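Local coordinates for protein ancestral D-type dye decolorizing peroxidase (Geotrichum candidum, PDB 7ANV) that binds haem and, as a D-type dye-decolorizing peroxidase, probably uses hydrogen peroxide to oxidise dyes and related substrates, at residues Ile270-Asn275 with Thr449-Gln454; Pro299-Pro304 with Asn319-Asp324. All blocks are in the same frame, centred on the assembly; numbering follows the deposited sequence. Where two conformers were deposited one is given.

Interaction 1 of 2, residues Ile270-Asn275 with Thr449-Gln454; sequences IKLPGN and TDPNNQ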
ATOM      1  N   ILE A 270       0.449  28.139   3.403  1.00 22.97           N
ATOM      2  CA  ILE A 270      -0.070  28.535   4.735  1.00 22.97           C
ATOM      3  C   ILE A 270       0.640  29.824   5.157  1.00 23.22           C
ATOM      4  O   ILE A 270       1.884  29.891   5.083  1.00 22.86           O
ATOM      5  CB  ILE A 270       0.098  27.399   5.755  1.00 22.12           C
ATOM      6  CG1 ILE A 270      -0.736  26.200   5.345  1.00 22.04           C
ATOM      7  CG2 ILE A 270      -0.267  27.875   7.153  1.00 21.96           C
ATOM      8  CD1 ILE A 270      -0.286  24.908   5.971  1.00 21.02           C
ATOM      9  N   LYS A 271      -0.148  30.812   5.540  1.00 23.44           N
ATOM     10  CA  LYS A 271       0.331  32.032   6.233  1.00 25.55           C
ATOM     11  C   LYS A 271      -0.098  31.992   7.696  1.00 23.85           C
ATOM     12  O   LYS A 271      -1.295  32.078   7.988  1.00 23.38           O
ATOM     13  CB  LYS A 271      -0.212  33.283   5.549  1.00 29.52           C
ATOM     14  CG  LYS A 271       0.093  33.331   4.066  1.00 32.96           C
ATOM     15  CD  LYS A 271      -0.703  34.356   3.280  1.00 38.26           C
ATOM     16  CE  LYS A 271      -0.868  33.885   1.847  1.00 42.57           C
ATOM     17  NZ  LYS A 271      -1.496  34.924   0.994  1.00 47.42           N
ATOM     18  N   LEU A 272       0.865  31.823   8.579  1.00 22.99           N
ATOM     19  CA  LEU A 272       0.655  31.786  10.038  1.00 22.22           C
ATOM     20  C   LEU A 272       0.596  33.213  10.539  1.00 22.25           C
ATOM     21  O   LEU A 272       1.087  34.124   9.868  1.00 21.86           O
ATOM     22  CB  LEU A 272       1.801  31.034  10.696  1.00 22.96           C
ATOM     23  CG  LEU A 272       2.001  29.578  10.300  1.00 23.09           C
ATOM     24  CD1 LEU A 272       3.173  29.021  11.066  1.00 23.61           C
ATOM     25  CD2 LEU A 272       0.760  28.764  10.564  1.00 23.59           C
ATOM     26  N   PRO A 273      -0.054  33.466  11.699  1.00 22.02           N
ATOM     27  CA  PRO A 273      -0.053  34.791  12.285  1.00 23.14           C
ATOM     28  C   PRO A 273       1.367  35.371  12.365  1.00 23.38           C
ATOM     29  O   PRO A 273       2.305  34.693  12.741  1.00 22.91           O
ATOM     30  CB  PRO A 273      -0.635  34.573  13.689  1.00 23.04           C
ATOM     31  CG  PRO A 273      -1.505  33.342  13.524  1.00 22.43           C
ATOM     32  CD  PRO A 273      -0.750  32.470  12.532  1.00 22.18           C
ATOM     33  N   GLY A 274       1.491  36.617  11.977  1.00 24.95           N
ATOM     34  CA  GLY A 274       2.777  37.321  11.944  1.00 25.92           C
ATOM     35  C   GLY A 274       3.359  37.328  10.549  1.00 26.76           C
ATOM     36  O   GLY A 274       4.214  38.183  10.277  1.00 26.59           O
ATOM     37  N   ASN A 275       2.904  36.427   9.675  1.00 27.65           N
ATOM     38  CA  ASN A 275       3.332  36.424   8.256  1.00 28.86           C
ATOM     39  C   ASN A 275       4.854  36.239   8.177  1.00 27.89           C
ATOM     40  O   ASN A 275       5.482  36.831   7.281  1.00 28.71           O
ATOM     41  CB  ASN A 275       2.874  37.688   7.518  1.00 31.30           C
ATOM     42  CG  ASN A 275       3.034  37.564   6.012  1.00 34.66           C
ATOM     43  OD1 ASN A 275       2.918  36.479   5.452  1.00 35.86           O
ATOM     44  ND2 ASN A 275       3.283  38.673   5.332  1.00 39.15           N
ATOM     45  N   THR A 449      -6.116  22.499   7.582  1.00 20.03           N
ATOM     46  CA  THR A 449      -4.723  22.618   7.097  1.00 20.52           C
ATOM     47  C   THR A 449      -4.080  23.884   7.658  1.00 20.89           C
ATOM     48  O   THR A 449      -2.860  23.872   7.818  1.00 20.66           O
ATOM     49  CB  THR A 449      -4.625  22.546   5.570  1.00 20.66           C
ATOM     50  OG1 THR A 449      -5.327  23.649   5.012  1.00 21.92           O
ATOM     51  CG2 THR A 449      -5.185  21.254   5.062  1.00 21.16           C
ATOM     52  N   ASP A 450      -4.852  24.929   7.908  1.00 20.88           N
ATOM     53  CA  ASP A 450      -4.300  26.156   8.549  1.00 22.25           C
ATOM     54  C   ASP A 450      -4.431  25.988  10.059  1.00 21.89           C
ATOM     55  O   ASP A 450      -5.538  26.018  10.568  1.00 21.99           O
ATOM     56  CB  ASP A 450      -5.026  27.390   8.038  1.00 23.37           C
ATOM     57  CG  ASP A 450      -4.532  28.665   8.675  1.00 24.88           C
ATOM     58  OD1 ASP A 450      -3.799  28.599   9.695  1.00 24.57           O
ATOM     59  OD2 ASP A 450      -4.907  29.715   8.157  1.00 26.38           O
ATOM     60  N   PRO A 451      -3.343  25.790  10.821  1.00 21.03           N
ATOM     61  CA  PRO A 451      -3.483  25.438  12.237  1.00 21.58           C
ATOM     62  C   PRO A 451      -4.101  26.565  13.059  1.00 22.46           C
ATOM     63  O   PRO A 451      -4.605  26.294  14.143  1.00 22.86           O
ATOM     64  CB  PRO A 451      -2.049  25.100  12.669  1.00 21.47           C
ATOM     65  CG  PRO A 451      -1.198  25.896  11.735  1.00 21.89           C
ATOM     66  CD  PRO A 451      -1.943  25.882  10.403  1.00 21.13           C
ATOM     67  N   ASN A 452      -4.025  27.808  12.576  1.00 22.02           N
ATOM     68  CA  ASN A 452      -4.583  28.957  13.345  1.00 23.62           C
ATOM     69  C   ASN A 452      -5.965  29.313  12.813  1.00 24.59           C
ATOM     70  O   ASN A 452      -6.584  30.259  13.408  1.00 24.90           O
ATOM     71  CB  ASN A 452      -3.625  30.145  13.370  1.00 24.49           C
ATOM     72  CG  ASN A 452      -2.315  29.757  14.021  1.00 25.22           C
ATOM     73  OD1 ASN A 452      -1.381  29.336  13.345  1.00 25.57           O
ATOM     74  ND2 ASN A 452      -2.269  29.827  15.351  1.00 24.63           N
ATOM     75  N   ASN A 453      -6.462  28.603  11.781  1.00 23.58           N
ATOM     76  CA  ASN A 453      -7.836  28.840  11.251  1.00 25.33           C
ATOM     77  C   ASN A 453      -8.391  27.510  10.774  1.00 22.93           C
ATOM     78  O   ASN A 453      -8.593  27.343   9.600  1.00 23.77           O
ATOM     79  CB  ASN A 453      -7.901  29.858  10.118  1.00 27.30           C
ATOM     80  CG  ASN A 453      -7.434  31.229  10.549  1.00 30.22           C
ATOM     81  OD1 ASN A 453      -8.153  31.941  11.253  1.00 33.42           O
ATOM     82  ND2 ASN A 453      -6.238  31.604  10.129  1.00 32.33           N
ATOM     83  N   GLN A 454      -8.586  26.591  11.711  1.00 22.39           N
ATOM     84  CA  GLN A 454      -8.810  25.170  11.397  1.00 21.77           C
ATOM     85  C   GLN A 454     -10.181  24.980  10.742  1.00 22.26           C
ATOM     86  O   GLN A 454     -10.352  23.958  10.119  1.00 22.54           O
ATOM     87  CB  GLN A 454      -8.687  24.322  12.654  1.00 20.69           C
ATOM     88  CG  GLN A 454      -7.245  24.256  13.151  1.00 21.03           C
ATOM     89  CD  GLN A 454      -7.119  23.615  14.504  1.00 21.35           C
ATOM     90  OE1 GLN A 454      -7.909  22.751  14.886  1.00 20.65           O
ATOM     91  NE2 GLN A 454      -6.133  24.073  15.249  1.00 21.64           N
TER
HETATM   92  O   HOH W   1      -2.794  31.167  10.054  1.00 25.87           O
HETATM   93  O   HOH W   2      -2.950  30.466   5.588  1.00 28.02           O
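Two surface turns meet side by side here, a type II beta turn from Leu272 to Asn275 and a type I turn from Asp450 to Asn453, with Leu272 and Pro273 of the first packed on Pro451 and Asn452 of the second. The touching backbones run in nearly the same direction, 6° apart, yet no direct hydrogen bond joins them: side chains and water do the work. Chi1 of Leu272 (-61°) sets CG beside the backbone N and anti to the carbonyl carbon. The Leu272 and Pro451 side chains cross at about a right angle, with Leu272 CD2 3.7 Å from Pro451 CG. The same methyl lies 3.6 Å from Asn452 OD1. Pro273 meets the Asn452 amide through CG and CD, and Pro273 CD comes to 3.3 Å from Asn452 OD1. Deeper in, Ile270 CD1 reaches the Thr449 carbonyl oxygen, while Ile270 CG2 faces Pro451 CD at a looser 4.2 Å.

The polar half is an exercise in indirect pairing. Water 1 donates both to Lys271 O and to Asp450 OD1, 2.8 Å from the latter; water 2 accepts from Lys271 N and donates only weakly to Asp450 OD2. The same carboxylate shapes its own turn. Asp450 OD1 takes the backbone N of Asn452 in an Asx turn, and OD2 receives Asn453 ND2 at 3.0 Å in a nearly straight bond (169°), both donors approaching from above the carboxylate plane. These bonds would limit rotation of the carboxylate and keep it turned to the bridging waters.

Helix 279-291 lies beneath the pair: Ile270 rests on Leu285 and Leu286, Thr449 touches Leu286, the Thr449 carbonyl oxygen is hydrogen-bonded to Arg289 NE, and Pro451 also packs on Arg289, so both loops share one helical floor.

Interaction 2 of 2, residues Pro299-Pro304 with Asn319-Asp324; sequences PIDITP and NNFRFD
Asp301 and Phe323 make the one direct hydrogen bond across this contact: the Phe323 N-H donates to Asp301 OD2 at 2.9 Å, bent to 140° and arriving from above the carboxylate plane. Chi1 of Asp301 (-161°) puts CG anti to the backbone N, 3.8 Å from Phe323 CD1. Water extends the polar link. Water 4 lies between Asp301 OD2, at 2.7 Å, and Asp324 OD1, while water 3 sits by Arg322 N and Asp324 OD1. An alanine in place of Asp301 would probably leave Phe323 N and water 4 without the carboxylate they share.

Apolar contacts gather round Phe321. Pro299 CB presses obliquely on its ring, 3.3 Å from Phe321 CE1, and Asp301 CB lies near CD2; Ile302 CG1 meets Phe321 CB at 3.9 Å, with Ile302 CD1 beside the Asn320 carbonyl.

The Phe321 side chain lies about 5 Å from the bound haem and makes a cation-pi contact with Arg349. Leu311 of helix 309-312 touches Pro299 and Ile302, while helix 342-346 meets Phe321 through Ile343 and Phe323 through Arg344.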
ATOM      1  N   PRO A 299       7.437  13.105  11.746  1.00 17.48           N
ATOM      2  CA  PRO A 299       5.982  13.229  11.876  1.00 17.16           C
ATOM      3  C   PRO A 299       5.585  14.602  12.434  1.00 17.07           C
ATOM      4  O   PRO A 299       6.184  15.051  13.414  1.00 17.34           O
ATOM      5  CB  PRO A 299       5.635  12.107  12.874  1.00 16.91           C
ATOM      6  CG  PRO A 299       6.853  12.013  13.707  1.00 17.54           C
ATOM      7  CD  PRO A 299       8.004  12.182  12.732  1.00 17.63           C
ATOM      8  N   ILE A 300       4.546  15.196  11.876  1.00 17.12           N
ATOM      9  CA  ILE A 300       4.103  16.555  12.312  1.00 17.97           C
ATOM     10  C   ILE A 300       3.488  16.507  13.709  1.00 18.57           C
ATOM     11  O   ILE A 300       3.538  17.537  14.376  1.00 19.67           O
ATOM     12  CB  ILE A 300       3.170  17.220  11.285  1.00 17.86           C
ATOM     13  CG1 ILE A 300       1.824  16.506  11.138  1.00 18.16           C
ATOM     14  CG2 ILE A 300       3.888  17.383   9.953  1.00 19.14           C
ATOM     15  CD1 ILE A 300       0.928  17.114  10.081  1.00 17.30           C
ATOM     16  N   ASP A 301       2.964  15.376  14.168  1.00 18.41           N
ATOM     17  CA  ASP A 301       2.439  15.296  15.552  1.00 17.93           C
ATOM     18  C   ASP A 301       3.580  15.512  16.543  1.00 18.87           C
ATOM     19  O   ASP A 301       3.302  15.898  17.664  1.00 19.17           O
ATOM     20  CB  ASP A 301       1.689  14.010  15.844  1.00 18.34           C
ATOM     21  CG  ASP A 301       0.777  14.100  17.063  1.00 19.91           C
ATOM     22  OD1 ASP A 301       0.108  15.141  17.213  1.00 21.33           O
ATOM     23  OD2 ASP A 301       0.654  13.094  17.788  1.00 19.14           O
ATOM     24  N   ILE A 302       4.819  15.227  16.158  1.00 18.46           N
ATOM     25  CA  ILE A 302       5.993  15.461  17.027  1.00 19.62           C
ATOM     26  C   ILE A 302       6.559  16.841  16.725  1.00 19.75           C
ATOM     27  O   ILE A 302       6.892  17.545  17.714  1.00 19.30           O
ATOM     28  CB  ILE A 302       7.028  14.345  16.896  1.00 19.59           C
ATOM     29  CG1 ILE A 302       6.413  13.008  17.290  1.00 20.33           C
ATOM     30  CG2 ILE A 302       8.247  14.683  17.727  1.00 20.99           C
ATOM     31  CD1 ILE A 302       7.371  11.873  17.285  1.00 21.03           C
ATOM     32  N   THR A 303       6.693  17.207  15.447  1.00 19.13           N
ATOM     33  CA  THR A 303       7.368  18.470  15.048  1.00 19.80           C
ATOM     34  C   THR A 303       6.476  19.204  14.065  1.00 19.11           C
ATOM     35  O   THR A 303       6.618  19.035  12.868  1.00 19.43           O
ATOM     36  CB  THR A 303       8.807  18.229  14.590  1.00 21.07           C
ATOM     37  OG1 THR A 303       9.426  19.502  14.317  1.00 22.09           O
ATOM     38  CG2 THR A 303       8.945  17.259  13.443  1.00 20.47           C
ATOM     39  N   PRO A 304       5.461  19.942  14.568  1.00 19.48           N
ATOM     40  CA  PRO A 304       4.369  20.381  13.698  1.00 19.14           C
ATOM     41  C   PRO A 304       4.749  21.516  12.739  1.00 19.76           C
ATOM     42  O   PRO A 304       4.218  21.561  11.659  1.00 20.61           O
ATOM     43  CB  PRO A 304       3.249  20.821  14.643  1.00 19.69           C
ATOM     44  CG  PRO A 304       3.957  21.017  15.972  1.00 20.09           C
ATOM     45  CD  PRO A 304       5.122  20.046  15.996  1.00 19.40           C
ATOM     46  N   ASN A 319       8.139   7.369  15.079  1.00 18.98           N
ATOM     47  CA  ASN A 319       6.771   6.794  15.059  1.00 18.60           C
ATOM     48  C   ASN A 319       6.124   6.966  16.435  1.00 19.12           C
ATOM     49  O   ASN A 319       5.035   6.439  16.644  1.00 18.98           O
ATOM     50  CB  ASN A 319       6.786   5.326  14.645  1.00 18.50           C
ATOM     51  CG  ASN A 319       5.537   4.956  13.878  1.00 17.90           C
ATOM     52  OD1 ASN A 319       4.871   5.820  13.327  1.00 17.46           O
ATOM     53  ND2 ASN A 319       5.198   3.679  13.887  1.00 18.60           N
ATOM     54  N   ASN A 320       6.785   7.685  17.345  1.00 19.38           N
ATOM     55  CA  ASN A 320       6.350   7.724  18.757  1.00 20.48           C
ATOM     56  C   ASN A 320       5.334   8.847  18.954  1.00 20.36           C
ATOM     57  O   ASN A 320       5.662   9.868  19.634  1.00 20.72           O
ATOM     58  CB  ASN A 320       7.531   7.874  19.695  1.00 21.62           C
ATOM     59  CG  ASN A 320       7.128   7.601  21.123  1.00 22.84           C
ATOM     60  OD1 ASN A 320       6.069   7.040  21.376  1.00 24.74           O
ATOM     61  ND2 ASN A 320       7.941   8.023  22.063  1.00 24.24           N
ATOM     62  N   PHE A 321       4.154   8.709  18.361  1.00 19.19           N
ATOM     63  CA  PHE A 321       3.052   9.703  18.507  1.00 19.61           C
ATOM     64  C   PHE A 321       1.738   8.949  18.365  1.00 19.78           C
ATOM     65  O   PHE A 321       1.731   7.825  17.777  1.00 18.94           O
ATOM     66  CB  PHE A 321       3.140  10.829  17.473  1.00 18.92           C
ATOM     67  CG  PHE A 321       3.084  10.356  16.050  1.00 18.29           C
ATOM     68  CD1 PHE A 321       4.220   9.869  15.419  1.00 18.67           C
ATOM     69  CD2 PHE A 321       1.885  10.346  15.332  1.00 18.09           C
ATOM     70  CE1 PHE A 321       4.174   9.390  14.123  1.00 18.44           C
ATOM     71  CE2 PHE A 321       1.839   9.824  14.046  1.00 18.21           C
ATOM     72  CZ  PHE A 321       2.986   9.373  13.422  1.00 17.91           C
ATOM     73  N   ARG A 322       0.649   9.535  18.869  0.50 19.39           N
ATOM     74  CA  ARG A 322      -0.676   8.894  18.734  0.50 20.23           C
ATOM     75  C   ARG A 322      -1.806   9.918  18.541  0.50 20.19           C
ATOM     76  O   ARG A 322      -2.949   9.489  18.625  0.50 19.64           O
ATOM     77  CB  ARG A 322      -0.897   8.008  19.961  0.50 21.38           C
ATOM     78  CG  ARG A 322      -1.074   8.767  21.254  0.50 22.38           C
ATOM     79  CD  ARG A 322      -1.082   7.773  22.412  0.50 23.82           C
ATOM     80  NE  ARG A 322      -2.165   6.828  22.214  0.50 24.70           N
ATOM     81  CZ  ARG A 322      -3.285   6.798  22.931  0.50 25.78           C
ATOM     82  NH1 ARG A 322      -3.462   7.673  23.900  0.50 26.41           N
ATOM     83  NH2 ARG A 322      -4.225   5.894  22.657  0.50 26.03           N
ATOM     84  N   PHE A 323      -1.501  11.191  18.273  1.00 20.57           N
ATOM     85  CA  PHE A 323      -2.520  12.269  18.162  1.00 21.33           C
ATOM     86  C   PHE A 323      -3.216  12.417  19.529  1.00 24.01           C
ATOM     87  O   PHE A 323      -4.449  12.447  19.591  1.00 24.46           O
ATOM     88  CB  PHE A 323      -3.517  11.957  17.026  1.00 20.51           C
ATOM     89  CG  PHE A 323      -2.899  11.540  15.715  1.00 19.40           C
ATOM     90  CD1 PHE A 323      -1.952  12.343  15.092  1.00 18.76           C
ATOM     91  CD2 PHE A 323      -3.248  10.337  15.103  1.00 18.80           C
ATOM     92  CE1 PHE A 323      -1.340  11.955  13.914  1.00 18.96           C
ATOM     93  CE2 PHE A 323      -2.659   9.963  13.905  1.00 19.21           C
ATOM     94  CZ  PHE A 323      -1.727  10.792  13.290  1.00 18.91           C
ATOM     95  N   ASP A 324      -2.459  12.436  20.620  1.00 27.64           N
ATOM     96  CA  ASP A 324      -3.087  12.495  21.981  1.00 30.97           C
ATOM     97  C   ASP A 324      -2.795  13.803  22.704  1.00 34.45           C
ATOM     98  O   ASP A 324      -3.211  13.885  23.917  1.00 37.44           O
ATOM     99  CB  ASP A 324      -2.682  11.313  22.872  1.00 33.30           C
ATOM    100  CG  ASP A 324      -1.194  11.232  23.162  1.00 34.88           C
ATOM    101  OD1 ASP A 324      -0.451  12.145  22.697  1.00 34.54           O
ATOM    102  OD2 ASP A 324      -0.787  10.247  23.858  1.00 38.26           O
TER
HETATM  103  O   HOH W   3       1.177  11.667  20.662  1.00 30.91           O
HETATM  104  O   HOH W   4      -0.125  14.005  20.187  1.00 46.24           O

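The two contacts illustrate how a chain can close loops within loops: the order is 270-275, 299-304, 319-324, 449-454, so interaction 2 is nested inside the loop that interaction 1 closes. Their centres lie 19 Å apart, on the same side of the chain's centre; the nearest atoms are about 7 Å apart and do not touch. Helix 279-291 is common to both, since Arg289 meets Pro451 in one and Ile300 in the other. The centre of interaction 1 is 31 Å from the centre of the chain, and the centre of interaction 2 is 21 Å from it. Thus one helix connects a peripheral pairing of turns with a contact whose Phe321 lies beside the haem.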